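Local coordinates for nucleoporin-like protein RIP (Homo sapiens, PDB 2OLM) that is required for vesicle docking or fusion in acrosome biogenesis, acts as a cofactor of HIV-1 Rev in moving viral RNAs to the cytoplasm, and carries an Arf-GAP zinc-finger domain, at residues K27-D32 with I91-F96; S101-F106 with K113-E118; L13-D18 with Q75-L80; R63-S66 with T71-Q74. All coordinates share one frame; numbering follows the deposited sequence.

Interaction 1. Residues K27-D32 with I91-F96; sequences KCFDCD and IWLGLF. With ZN (zinc ion), chain B.
Phe-29 reaches from the zinc finger of the Arf-GAP domain to Trp-92, the last residue of helix 84-92, and Leu-93 just past it. It sits in the CxxC loop, between zinc ligands Cys-28 and Cys-31. Its CB makes no contact with the other segment. CG stands anti to the backbone N (chi1 -177°), which carries the ring outward from the metal. The far rim then makes the contact. Phe-29 CE1 lies 3.9 Å from Leu-93 CD1, and CZ also touches that methyl. Phe-29 CZ meets Trp-92 CB at 4.2 Å, and Trp-92 CB comes in at the ring edge, near its plane. The Leu-93 side chain approaches from the opposite direction. The contact is wholly apolar. Lys-119 of helix 109-121 adds a cation-pi contact to Phe-29 and a salt bridge to Asp-30.

The metal end of the loop is held by coordination and hydrogen bonds. Cys-48 and Cys-51 complete the four-cysteine zinc site. The loop closes on itself through Asp-32 N to Cys-28 O, 2.9 Å. Cys-28 SG binds zinc at 2.4 Å and also accepts a nearly straight bond from Cys-31 N, 3.5 Å long with an angle of 174° at the hydrogen.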
loop_
_atom_site.group_PDB
_atom_site.type_symbol
_atom_site.label_atom_id
_atom_site.label_comp_id
_atom_site.label_asym_id
_atom_site.label_seq_id
_atom_site.Cartn_x
_atom_site.Cartn_y
_atom_site.Cartn_z
ATOM N N LYS A 27 0.381 -15.806 3.546
ATOM C CA LYS A 27 -0.350 -16.465 4.599
ATOM C C LYS A 27 0.320 -16.125 5.919
ATOM O O LYS A 27 1.547 -16.007 5.987
ATOM C CB LYS A 27 -0.330 -17.991 4.401
ATOM C CG LYS A 27 -1.083 -18.440 3.163
ATOM C CD LYS A 27 -2.551 -18.233 3.317
ATOM N N CYS A 28 -0.516 -15.963 6.945
ATOM C CA CYS A 28 -0.052 -15.716 8.345
ATOM C C CYS A 28 1.025 -16.733 8.696
ATOM O O CYS A 28 0.815 -17.928 8.558
ATOM C CB CYS A 28 -1.202 -15.844 9.310
ATOM S SG CYS A 28 -0.685 -15.652 10.980
ATOM N N PHE A 29 2.166 -16.270 9.227
ATOM C CA PHE A 29 3.261 -17.163 9.628
ATOM C C PHE A 29 2.865 -18.108 10.754
ATOM O O PHE A 29 3.446 -19.179 10.877
ATOM C CB PHE A 29 4.451 -16.353 10.068
ATOM C CG PHE A 29 5.620 -17.192 10.417
ATOM C CD1 PHE A 29 6.151 -18.060 9.507
ATOM C CD2 PHE A 29 6.188 -17.108 11.686
ATOM C CE1 PHE A 29 7.189 -18.913 9.855
ATOM C CE2 PHE A 29 7.259 -17.929 12.023
ATOM C CZ PHE A 29 7.758 -18.811 11.106
ATOM N N ASP A 30 1.943 -17.725 11.616
ATOM C CA ASP A 30 1.612 -18.513 12.772
ATOM C C ASP A 30 0.463 -19.482 12.603
ATOM O O ASP A 30 0.532 -20.616 13.096
ATOM C CB ASP A 30 1.431 -17.615 14.029
ATOM C CG ASP A 30 2.731 -16.957 14.429
ATOM O OD1 ASP A 30 3.756 -17.710 14.554
ATOM O OD2 ASP A 30 2.753 -15.719 14.583
ATOM N N CYS A 31 -0.597 -19.064 11.928
ATOM C CA CYS A 31 -1.724 -19.982 11.681
ATOM C C CYS A 31 -1.849 -20.522 10.267
ATOM O O CYS A 31 -2.571 -21.531 10.080
ATOM C CB CYS A 31 -3.053 -19.354 12.112
ATOM S SG CYS A 31 -3.667 -18.025 11.043
ATOM N N ASP A 32 -1.229 -19.873 9.286
ATOM C CA ASP A 32 -1.308 -20.294 7.879
ATOM C C ASP A 32 -2.740 -20.330 7.361
ATOM O O ASP A 32 -2.998 -20.996 6.349
ATOM C CB ASP A 32 -0.646 -21.681 7.701
ATOM C CG ASP A 32 -0.303 -21.983 6.260
ATOM O OD1 ASP A 32 0.292 -21.134 5.614
ATOM O OD2 ASP A 32 -0.647 -23.101 5.777
ATOM N N ILE A 91 13.806 -21.111 10.696
ATOM C CA ILE A 91 14.278 -20.925 12.076
ATOM C C ILE A 91 13.249 -21.499 13.052
ATOM O O ILE A 91 13.450 -22.553 13.654
ATOM C CB ILE A 91 14.551 -19.414 12.367
ATOM C CG1 ILE A 91 15.673 -18.928 11.447
ATOM C CG2 ILE A 91 14.869 -19.195 13.860
ATOM C CD1 ILE A 91 15.754 -17.379 11.335
ATOM N N TRP A 92 12.122 -20.828 13.154
ATOM C CA TRP A 92 11.134 -21.135 14.187
ATOM C C TRP A 92 10.347 -22.437 13.938
ATOM O O TRP A 92 9.788 -23.024 14.870
ATOM C CB TRP A 92 10.165 -19.932 14.347
ATOM C CG TRP A 92 10.896 -18.695 14.669
ATOM C CD1 TRP A 92 11.195 -17.675 13.808
ATOM C CD2 TRP A 92 11.497 -18.355 15.924
ATOM N NE1 TRP A 92 11.966 -16.722 14.448
ATOM C CE2 TRP A 92 12.148 -17.121 15.747
ATOM C CE3 TRP A 92 11.534 -18.973 17.181
ATOM C CZ2 TRP A 92 12.872 -16.500 16.788
ATOM C CZ3 TRP A 92 12.203 -18.348 18.219
ATOM C CH2 TRP A 92 12.878 -17.122 18.004
ATOM N N LEU A 93 10.286 -22.842 12.666
ATOM C CA LEU A 93 9.616 -24.056 12.270
ATOM C C LEU A 93 10.613 -24.967 11.525
ATOM O O LEU A 93 10.190 -25.835 10.748
ATOM C CB LEU A 93 8.403 -23.769 11.358
ATOM C CG LEU A 93 7.306 -22.938 11.986
ATOM C CD1 LEU A 93 6.302 -22.540 10.921
ATOM C CD2 LEU A 93 6.659 -23.668 13.163
ATOM N N GLY A 94 11.908 -24.831 11.775
ATOM C CA GLY A 94 12.895 -25.629 11.029
ATOM C C GLY A 94 12.738 -27.108 11.236
ATOM O O GLY A 94 13.090 -27.902 10.333
ATOM N N LEU A 95 12.207 -27.532 12.373
ATOM C CA LEU A 95 11.990 -28.981 12.691
ATOM C C LEU A 95 10.532 -29.410 12.567
ATOM O O LEU A 95 10.204 -30.572 12.794
ATOM C CB LEU A 95 12.552 -29.323 14.097
ATOM C CG LEU A 95 13.981 -28.888 14.324
ATOM C CD1 LEU A 95 14.428 -29.259 15.760
ATOM C CD2 LEU A 95 14.935 -29.477 13.250
ATOM N N PHE A 96 9.648 -28.474 12.265
ATOM C CA PHE A 96 8.190 -28.709 12.167
ATOM C C PHE A 96 7.845 -29.439 10.877
ATOM O O PHE A 96 8.342 -29.097 9.822
ATOM C CB PHE A 96 7.495 -27.340 12.238
ATOM C CG PHE A 96 6.008 -27.356 12.360
ATOM C CD1 PHE A 96 5.382 -27.224 13.578
ATOM C CD2 PHE A 96 5.217 -27.443 11.232
ATOM C CE1 PHE A 96 3.955 -27.195 13.674
ATOM C CE2 PHE A 96 3.847 -27.439 11.319
ATOM C CZ PHE A 96 3.213 -27.301 12.527
HETATM ZN ZN ZN B . -2.799 -16.132 12.010
#

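Interaction 2. Residues S101-F106 with K113-E118; sequences SAIPDF and KEFLQE
The loop leading into helix 109-121 of the Arf-GAP domain folds back over that helix, and Phe-115 is the side chain it covers. Pro-104 gives the closest cover. Its CD sits 3.5 Å from Phe-115 CG and over one face of the ring. This is a CH-pi contact: Pro-104 CD is 3.8 Å from the ring centroid of Phe-115, 24° off the normal. Pro-104 CG meets the root of the same side chain, 3.7 Å from Phe-115 CB. The proline therefore covers the inner part of the aromatic side chain.

Phe-106 comes in further along. It turns its edge to the face of Phe-115 in an offset edge-to-face pair, with planes at 86° and centroids 5.9 Å apart. The nearest atoms are Phe-106 CZ and Phe-115 CE2, 4.1 Å apart. Phe-115 has CG anti to its own backbone N (chi1 170°), and the ring projects from the helix toward the loop. At its outer rim, Phe-115 CE1 lies 3.6 Å from Ala-102 O, and Ile-103 CG2 brushes the same ring carbon at 4.3 Å.

Trp-125 also meets the Phe-115 ring. Phe-106 touches Cys-31 of the zinc site, so these rings border the metal. CH-pi and edge-to-face packing thus hold a loop on the helix that follows it, beside the four-cysteine zinc finger of the Arf-GAP domain.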
loop_
_atom_site.group_PDB
_atom_site.type_symbol
_atom_site.label_atom_id
_atom_site.label_comp_id
_atom_site.label_asym_id
_atom_site.label_seq_id
_atom_site.Cartn_x
_atom_site.Cartn_y
_atom_site.Cartn_z
ATOM N N SER A 101 2.926 -32.130 12.624
ATOM C CA SER A 101 3.357 -31.515 13.859
ATOM C C SER A 101 2.200 -30.869 14.606
ATOM O O SER A 101 1.186 -30.538 13.990
ATOM C CB SER A 101 4.462 -30.535 13.623
ATOM O OG SER A 101 5.706 -31.191 13.423
ATOM N N ALA A 102 2.385 -30.691 15.910
ATOM C CA ALA A 102 1.301 -30.351 16.830
ATOM C C ALA A 102 0.892 -28.933 16.598
ATOM O O ALA A 102 1.716 -28.025 16.774
ATOM C CB ALA A 102 1.771 -30.536 18.269
ATOM N N ILE A 103 -0.368 -28.718 16.208
ATOM C CA ILE A 103 -0.951 -27.363 16.079
ATOM C C ILE A 103 -2.229 -27.244 16.897
ATOM O O ILE A 103 -2.916 -28.240 17.157
ATOM C CB ILE A 103 -1.204 -26.962 14.624
ATOM C CG1 ILE A 103 -2.126 -27.963 13.915
ATOM C CG2 ILE A 103 0.108 -26.819 13.937
ATOM C CD1 ILE A 103 -2.809 -27.403 12.761
ATOM N N PRO A 104 -2.536 -26.038 17.333
ATOM C CA PRO A 104 -3.752 -25.839 18.113
ATOM C C PRO A 104 -4.979 -25.678 17.220
ATOM O O PRO A 104 -4.869 -25.458 16.018
ATOM C CB PRO A 104 -3.473 -24.509 18.820
ATOM C CG PRO A 104 -2.655 -23.776 17.847
ATOM C CD PRO A 104 -1.781 -24.789 17.164
ATOM N N ASP A 105 -6.143 -25.761 17.860
ATOM C CA ASP A 105 -7.356 -25.228 17.309
ATOM C C ASP A 105 -7.183 -23.723 17.430
ATOM O O ASP A 105 -7.177 -23.176 18.564
ATOM C CB ASP A 105 -8.572 -25.708 18.121
ATOM C CG ASP A 105 -9.888 -25.064 17.680
ATOM O OD1 ASP A 105 -9.936 -24.281 16.705
ATOM O OD2 ASP A 105 -10.907 -25.357 18.342
ATOM N N PHE A 106 -7.034 -23.075 16.291
ATOM C CA PHE A 106 -6.815 -21.637 16.290
ATOM C C PHE A 106 -8.048 -20.809 16.708
ATOM O O PHE A 106 -7.937 -19.600 16.911
ATOM C CB PHE A 106 -6.235 -21.195 14.960
ATOM C CG PHE A 106 -4.751 -21.555 14.807
ATOM C CD1 PHE A 106 -3.769 -20.753 15.399
ATOM C CD2 PHE A 106 -4.353 -22.701 14.107
ATOM C CE1 PHE A 106 -2.413 -21.082 15.285
ATOM C CE2 PHE A 106 -2.982 -23.028 13.984
ATOM C CZ PHE A 106 -2.029 -22.212 14.594
ATOM N N LYS A 113 -2.079 -19.504 22.558
ATOM C CA LYS A 113 -1.010 -19.055 23.470
ATOM C C LYS A 113 0.035 -20.127 23.751
ATOM O O LYS A 113 1.255 -19.857 23.634
ATOM C CB LYS A 113 -1.576 -18.526 24.798
ATOM C CG LYS A 113 -0.460 -18.019 25.752
ATOM C CD LYS A 113 -1.020 -17.245 26.926
ATOM C CE LYS A 113 0.110 -16.583 27.698
ATOM N NZ LYS A 113 0.741 -17.533 28.614
ATOM N N GLU A 114 -0.410 -21.317 24.157
ATOM C CA GLU A 114 0.473 -22.409 24.531
ATOM C C GLU A 114 1.340 -22.784 23.323
ATOM O O GLU A 114 2.529 -23.044 23.468
ATOM C CB GLU A 114 -0.341 -23.644 24.989
ATOM N N PHE A 115 0.726 -22.786 22.142
ATOM C CA PHE A 115 1.443 -23.089 20.887
ATOM C C PHE A 115 2.520 -22.052 20.572
ATOM O O PHE A 115 3.662 -22.395 20.282
ATOM C CB PHE A 115 0.469 -23.203 19.741
ATOM C CG PHE A 115 1.147 -23.284 18.378
ATOM C CD1 PHE A 115 1.838 -24.424 17.986
ATOM C CD2 PHE A 115 1.082 -22.236 17.496
ATOM C CE1 PHE A 115 2.435 -24.490 16.745
ATOM C CE2 PHE A 115 1.709 -22.301 16.259
ATOM C CZ PHE A 115 2.382 -23.448 15.892
ATOM N N LEU A 116 2.181 -20.777 20.675
ATOM C CA LEU A 116 3.135 -19.707 20.438
ATOM C C LEU A 116 4.272 -19.740 21.480
ATOM O O LEU A 116 5.430 -19.476 21.154
ATOM C CB LEU A 116 2.445 -18.351 20.421
ATOM C CG LEU A 116 1.416 -18.140 19.347
ATOM C CD1 LEU A 116 0.699 -16.782 19.609
ATOM C CD2 LEU A 116 1.987 -18.166 18.003
ATOM N N GLN A 117 3.964 -20.086 22.727
ATOM C CA GLN A 117 5.017 -20.327 23.726
ATOM C C GLN A 117 5.962 -21.446 23.314
ATOM O O GLN A 117 7.176 -21.316 23.448
ATOM C CB GLN A 117 4.449 -20.579 25.111
ATOM C CG GLN A 117 3.828 -19.346 25.713
ATOM C CD GLN A 117 3.253 -19.560 27.094
ATOM O OE1 GLN A 117 3.004 -18.582 27.799
ATOM N NE2 GLN A 117 3.027 -20.807 27.486
ATOM N N GLU A 118 5.387 -22.552 22.833
ATOM C CA GLU A 118 6.240 -23.659 22.384
ATOM C C GLU A 118 7.079 -23.249 21.207
ATOM O O GLU A 118 8.239 -23.622 21.121
ATOM C CB GLU A 118 5.400 -24.901 22.095
ATOM C CG GLU A 118 4.993 -25.591 23.390
ATOM C CD GLU A 118 4.461 -26.967 23.201
ATOM O OE1 GLU A 118 4.115 -27.327 22.047
ATOM O OE2 GLU A 118 4.343 -27.648 24.245
#

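Interaction 3. Residues L13-D18 with Q75-L80; sequences LKMLRD and QEIEFL
Ile-77 of helix 74-82 packs against Met-15 and Leu-16 of helix 3-20, joining two helices of the Arf-GAP domain that are far apart in sequence. The backbones come closest at Leu-16 and Ile-77, whose CA atoms are 6.9 Å apart.

All contacts between the two segments are apolar. The two branches of Ile-77 divide the work. The CG2 methyl, anti to the backbone N, goes to Met-15. It lies 3.7 Å from Met-15 CB and 3.9 Å from Met-15 SD. The methionine chain bends at its last torsion (chi3 86°), which turns its end methyl back toward the isoleucine. Met-15 CE then stands 3.5 Å from Ile-77 CG2, tighter than a usual carbon-carbon contact. The other branch ends in Ile-77 CD1, which faces Leu-16 CB at 4.2 Å. Phe-72 touches both Leu-16 and Ile-77 and extends the apolar patch. Met-19 of helix 3-20 adds to it against Ile-77 and Leu-80.

Charged contacts lie away from this patch and reach another chain. Lys-14 pairs with Asp-18 of the second subunit, and Asp-18 in turn with Lys-14 of the second subunit. Arg-17 pairs with Glu-10 of the second subunit. Helix 3-20 therefore serves two partners, its own domain and a neighbouring copy.

No hydrogen bond crosses between the two segments. Their association rests on the fit of methyl, methylene and thioether groups, while Lys-14, Arg-17 and Asp-18 form salt bridges to the second subunit.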
loop_
_atom_site.group_PDB
_atom_site.type_symbol
_atom_site.label_atom_id
_atom_site.label_comp_id
_atom_site.label_asym_id
_atom_site.label_seq_id
_atom_site.Cartn_x
_atom_site.Cartn_y
_atom_site.Cartn_z
ATOM N N LEU A 13 6.528 1.776 1.135
ATOM C CA LEU A 13 5.312 1.025 0.853
ATOM C C LEU A 13 5.500 0.171 -0.404
ATOM O O LEU A 13 5.012 -0.955 -0.487
ATOM C CB LEU A 13 4.127 1.966 0.672
ATOM C CG LEU A 13 3.657 2.674 1.941
ATOM C CD1 LEU A 13 2.495 3.612 1.598
ATOM C CD2 LEU A 13 3.229 1.634 2.989
ATOM N N LYS A 14 6.222 0.683 -1.398
ATOM C CA LYS A 14 6.519 -0.146 -2.573
ATOM C C LYS A 14 7.343 -1.397 -2.160
ATOM O O LYS A 14 7.041 -2.547 -2.558
ATOM C CB LYS A 14 7.250 0.694 -3.627
ATOM C CG LYS A 14 7.620 -0.105 -4.878
ATOM C CD LYS A 14 8.489 0.679 -5.890
ATOM C CE LYS A 14 8.966 -0.258 -7.014
ATOM N NZ LYS A 14 10.036 0.329 -7.931
ATOM N N MET A 15 8.353 -1.149 -1.324
ATOM C CA MET A 15 9.199 -2.241 -0.802
ATOM C C MET A 15 8.378 -3.238 0.023
ATOM O O MET A 15 8.543 -4.435 -0.106
ATOM C CB MET A 15 10.335 -1.655 0.041
ATOM C CG MET A 15 11.349 -0.891 -0.747
ATOM S SD MET A 15 12.392 0.217 0.254
ATOM C CE MET A 15 13.718 -0.886 0.789
ATOM N N LEU A 16 7.473 -2.729 0.825
ATOM C CA LEU A 16 6.571 -3.546 1.629
ATOM C C LEU A 16 5.686 -4.444 0.772
ATOM O O LEU A 16 5.524 -5.653 1.019
ATOM C CB LEU A 16 5.730 -2.618 2.522
ATOM C CG LEU A 16 4.760 -3.279 3.466
ATOM C CD1 LEU A 16 5.527 -4.168 4.468
ATOM C CD2 LEU A 16 3.957 -2.190 4.190
ATOM N N ARG A 17 5.119 -3.867 -0.283
ATOM C CA ARG A 17 4.236 -4.637 -1.166
ATOM C C ARG A 17 4.976 -5.634 -2.077
ATOM O O ARG A 17 4.394 -6.647 -2.492
ATOM C CB ARG A 17 3.382 -3.670 -1.967
ATOM C CG ARG A 17 2.429 -2.852 -1.108
ATOM C CD ARG A 17 1.354 -3.696 -0.431
ATOM N NE ARG A 17 0.574 -2.899 0.508
ATOM C CZ ARG A 17 -0.266 -3.425 1.392
ATOM N NH1 ARG A 17 -0.428 -4.720 1.430
ATOM N NH2 ARG A 17 -0.934 -2.666 2.215
ATOM N N ASP A 18 6.249 -5.369 -2.354
ATOM C CA ASP A 18 7.120 -6.374 -2.936
ATOM C C ASP A 18 7.155 -7.597 -2.005
ATOM O O ASP A 18 7.024 -8.731 -2.456
ATOM C CB ASP A 18 8.512 -5.818 -3.194
ATOM C CG ASP A 18 9.436 -6.822 -3.873
ATOM O OD1 ASP A 18 9.374 -6.958 -5.121
ATOM O OD2 ASP A 18 10.225 -7.479 -3.140
ATOM N N GLN A 75 14.984 1.245 8.363
ATOM C CA GLN A 75 15.553 0.150 9.185
ATOM C C GLN A 75 14.568 -1.030 9.299
ATOM O O GLN A 75 14.918 -2.204 9.135
ATOM C CB GLN A 75 15.909 0.689 10.579
ATOM C CG GLN A 75 17.196 1.481 10.654
ATOM C CD GLN A 75 17.328 2.149 12.010
ATOM O OE1 GLN A 75 18.179 1.751 12.824
ATOM N NE2 GLN A 75 16.478 3.130 12.284
ATOM N N GLU A 76 13.324 -0.728 9.573
ATOM C CA GLU A 76 12.349 -1.790 9.680
ATOM C C GLU A 76 12.124 -2.537 8.364
ATOM O O GLU A 76 12.070 -3.775 8.327
ATOM C CB GLU A 76 11.043 -1.235 10.210
ATOM C CG GLU A 76 11.115 -0.811 11.654
ATOM C CD GLU A 76 9.917 -0.091 12.135
ATOM O OE1 GLU A 76 9.321 0.708 11.384
ATOM O OE2 GLU A 76 9.549 -0.296 13.299
ATOM N N ILE A 77 11.972 -1.789 7.264
ATOM C CA ILE A 77 11.787 -2.389 5.951
ATOM C C ILE A 77 12.964 -3.307 5.597
ATOM O O ILE A 77 12.781 -4.430 5.167
ATOM C CB ILE A 77 11.592 -1.302 4.886
ATOM C CG1 ILE A 77 10.265 -0.565 5.132
ATOM C CG2 ILE A 77 11.732 -1.915 3.470
ATOM C CD1 ILE A 77 8.996 -1.400 4.908
ATOM N N GLU A 78 14.181 -2.849 5.859
ATOM C CA GLU A 78 15.351 -3.682 5.563
ATOM C C GLU A 78 15.435 -4.926 6.435
ATOM O O GLU A 78 15.810 -5.996 5.958
ATOM C CB GLU A 78 16.628 -2.883 5.662
ATOM C CG GLU A 78 16.711 -1.807 4.563
ATOM C CD GLU A 78 17.960 -1.008 4.552
ATOM O OE1 GLU A 78 18.811 -1.182 5.436
ATOM O OE2 GLU A 78 18.086 -0.181 3.644
ATOM N N PHE A 79 15.043 -4.806 7.698
ATOM C CA PHE A 79 14.963 -5.988 8.540
ATOM C C PHE A 79 13.999 -7.009 7.961
ATOM O O PHE A 79 14.254 -8.193 7.898
ATOM C CB PHE A 79 14.539 -5.575 9.966
ATOM C CG PHE A 79 14.416 -6.733 10.907
ATOM C CD1 PHE A 79 15.571 -7.299 11.432
ATOM C CD2 PHE A 79 13.189 -7.302 11.216
ATOM C CE1 PHE A 79 15.514 -8.373 12.298
ATOM C CE2 PHE A 79 13.144 -8.412 12.091
ATOM C CZ PHE A 79 14.333 -8.931 12.602
ATOM N N LEU A 80 12.834 -6.543 7.543
ATOM C CA LEU A 80 11.839 -7.419 6.961
ATOM C C LEU A 80 12.327 -8.078 5.666
ATOM O O LEU A 80 12.031 -9.223 5.406
ATOM C CB LEU A 80 10.546 -6.643 6.702
ATOM C CG LEU A 80 9.756 -6.249 7.935
ATOM C CD1 LEU A 80 8.649 -5.224 7.624
ATOM C CD2 LEU A 80 9.174 -7.459 8.653
#

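Interaction 4. Residues R63-S66 with T71-Q74; sequences RVKS and TFTQ. With SO4 (sulfate ion), chain C.
The Phe-72 ring lies against the backbone and inner side chain of strand 64-66, and this is the close part of the contact. Phe-72 CZ is 3.7 Å from Ser-66 O, and Phe-72 CE1 is 3.9 Å from Lys-65 CB. Both partners meet the ring obliquely. Phe-72 is buried. Val-39 of strand 38-40 and Leu-16 of helix 3-20 also touch it.

Lys-65 links the packed part to the polar side. The chain runs extended beyond CG and carries NZ past the ring. There NZ makes a salt bridge to Glu-76 and donates to a water, 3.2 Å from Lys-65 NZ. The water in turn donates to Thr-71 O at 3.0 Å and bridges the two segments.

Strand 64-66 is an outer strand of the three-stranded antiparallel sheet in this Arf-GAP domain. The segment 71-74 leads into helix 74-82, with Thr-73 as its N-cap.

On the looser side, exposed Arg-63 does not reach the other segment. Its guanidinium holds a sulfate, probably from the crystallisation liquor, with two nearly straight bonds. Arg-63 NH1 gives to sulfate O4 at 2.9 Å, and NH2 gives to O1 at the same length, with angles of 167° and 169° at the hydrogens. The sulfur lies in the guanidinium plane, and Lys-65 CE sits 3.5 Å above that plane, near its rim.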
loop_
_atom_site.group_PDB
_atom_site.type_symbol
_atom_site.label_atom_id
_atom_site.label_comp_id
_atom_site.label_asym_id
_atom_site.label_seq_id
_atom_site.Cartn_x
_atom_site.Cartn_y
_atom_site.Cartn_z
ATOM N N ARG A 63 6.108 -7.584 19.105
ATOM C CA ARG A 63 5.781 -6.252 18.650
ATOM C C ARG A 63 5.165 -6.318 17.284
ATOM O O ARG A 63 5.851 -6.539 16.311
ATOM C CB ARG A 63 7.061 -5.425 18.593
ATOM C CG ARG A 63 6.865 -3.946 18.397
ATOM C CD ARG A 63 6.224 -3.257 19.576
ATOM N NE ARG A 63 6.272 -1.811 19.352
ATOM C CZ ARG A 63 5.372 -1.116 18.684
ATOM N NH1 ARG A 63 4.235 -1.652 18.273
ATOM N NH2 ARG A 63 5.574 0.160 18.468
ATOM N N VAL A 64 3.863 -6.085 17.199
ATOM C CA VAL A 64 3.141 -6.144 15.922
ATOM C C VAL A 64 2.734 -4.747 15.475
ATOM O O VAL A 64 2.305 -3.933 16.294
ATOM C CB VAL A 64 1.933 -7.068 15.998
ATOM C CG1 VAL A 64 2.363 -8.540 16.290
ATOM C CG2 VAL A 64 0.914 -6.569 17.053
ATOM N N LYS A 65 2.856 -4.499 14.175
ATOM C CA LYS A 65 2.554 -3.231 13.572
ATOM C C LYS A 65 1.710 -3.455 12.330
ATOM O O LYS A 65 1.924 -4.381 11.534
ATOM C CB LYS A 65 3.822 -2.513 13.188
ATOM C CG LYS A 65 4.711 -2.195 14.385
ATOM C CD LYS A 65 5.850 -1.238 14.022
ATOM C CE LYS A 65 6.649 -0.868 15.215
ATOM N NZ LYS A 65 7.515 0.342 14.928
ATOM N N SER A 66 0.711 -2.595 12.148
ATOM C CA SER A 66 -0.252 -2.714 11.040
ATOM C C SER A 66 0.431 -2.521 9.698
ATOM O O SER A 66 1.150 -1.569 9.513
ATOM C CB SER A 66 -1.310 -1.658 11.219
ATOM O OG SER A 66 -2.084 -1.527 10.022
ATOM N N THR A 71 3.768 3.827 9.580
ATOM C CA THR A 71 4.812 4.429 8.771
ATOM C C THR A 71 6.098 3.709 9.148
ATOM O O THR A 71 6.723 4.025 10.172
ATOM C CB THR A 71 4.921 5.924 9.014
ATOM O OG1 THR A 71 3.649 6.528 8.755
ATOM C CG2 THR A 71 5.960 6.537 8.091
ATOM N N PHE A 72 6.437 2.672 8.379
ATOM C CA PHE A 72 7.650 1.888 8.660
ATOM C C PHE A 72 8.872 2.717 8.343
ATOM O O PHE A 72 8.869 3.527 7.413
ATOM C CB PHE A 72 7.668 0.605 7.842
ATOM C CG PHE A 72 6.663 -0.399 8.296
ATOM C CD1 PHE A 72 6.848 -1.113 9.467
ATOM C CD2 PHE A 72 5.506 -0.610 7.588
ATOM C CE1 PHE A 72 5.907 -2.028 9.882
ATOM C CE2 PHE A 72 4.566 -1.483 8.021
ATOM C CZ PHE A 72 4.772 -2.222 9.175
ATOM N N THR A 73 9.928 2.544 9.111
ATOM C CA THR A 73 11.211 3.174 8.812
ATOM C C THR A 73 12.058 2.347 7.825
ATOM O O THR A 73 11.802 1.156 7.594
ATOM C CB THR A 73 12.035 3.342 10.069
ATOM O OG1 THR A 73 12.395 2.044 10.562
ATOM C CG2 THR A 73 11.235 4.098 11.133
ATOM N N GLN A 74 13.085 2.959 7.231
ATOM C CA GLN A 74 13.999 2.240 6.382
ATOM C C GLN A 74 14.603 1.039 7.087
ATOM O O GLN A 74 14.703 -0.048 6.511
ATOM C CB GLN A 74 15.096 3.206 5.906
ATOM C CG GLN A 74 16.058 2.613 4.906
ATOM C CD GLN A 74 15.494 2.474 3.485
ATOM O OE1 GLN A 74 14.647 3.282 3.040
ATOM N NE2 GLN A 74 15.970 1.455 2.760
HETATM S S SO4 C . 2.544 1.199 16.384
HETATM O O1 SO4 C . 3.874 1.686 16.761
HETATM O O2 SO4 C . 2.521 0.849 14.998
HETATM O O3 SO4 C . 1.603 2.306 16.671
HETATM O O4 SO4 C . 2.162 0.016 17.215
HETATM O O HOH W 1 7.537 2.429 12.522
#

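From the N terminus, helix 3-20 comes first, and interaction 3 joins it to helix 74-82, closing a long span of chain that includes the zinc finger and the sheet. The zinc-finger segment 27-32 starts within that span, but its partner 91-96 lies beyond it, so interactions 1 and 3 cross. Interaction 4 closes a short loop after strand 64-66 and falls within the spans of both. It touches interaction 3 through Lys-65 with Glu-76 and through Phe-72. Interaction 2 follows in series, after interaction 1 has closed, and the two meet where Phe-106 packs on Asp-30 and Phe-96 on Ile-103. Two neighbouring pairs result, on opposite sides of the chain's centre: 3 with 4, and 1 with 2.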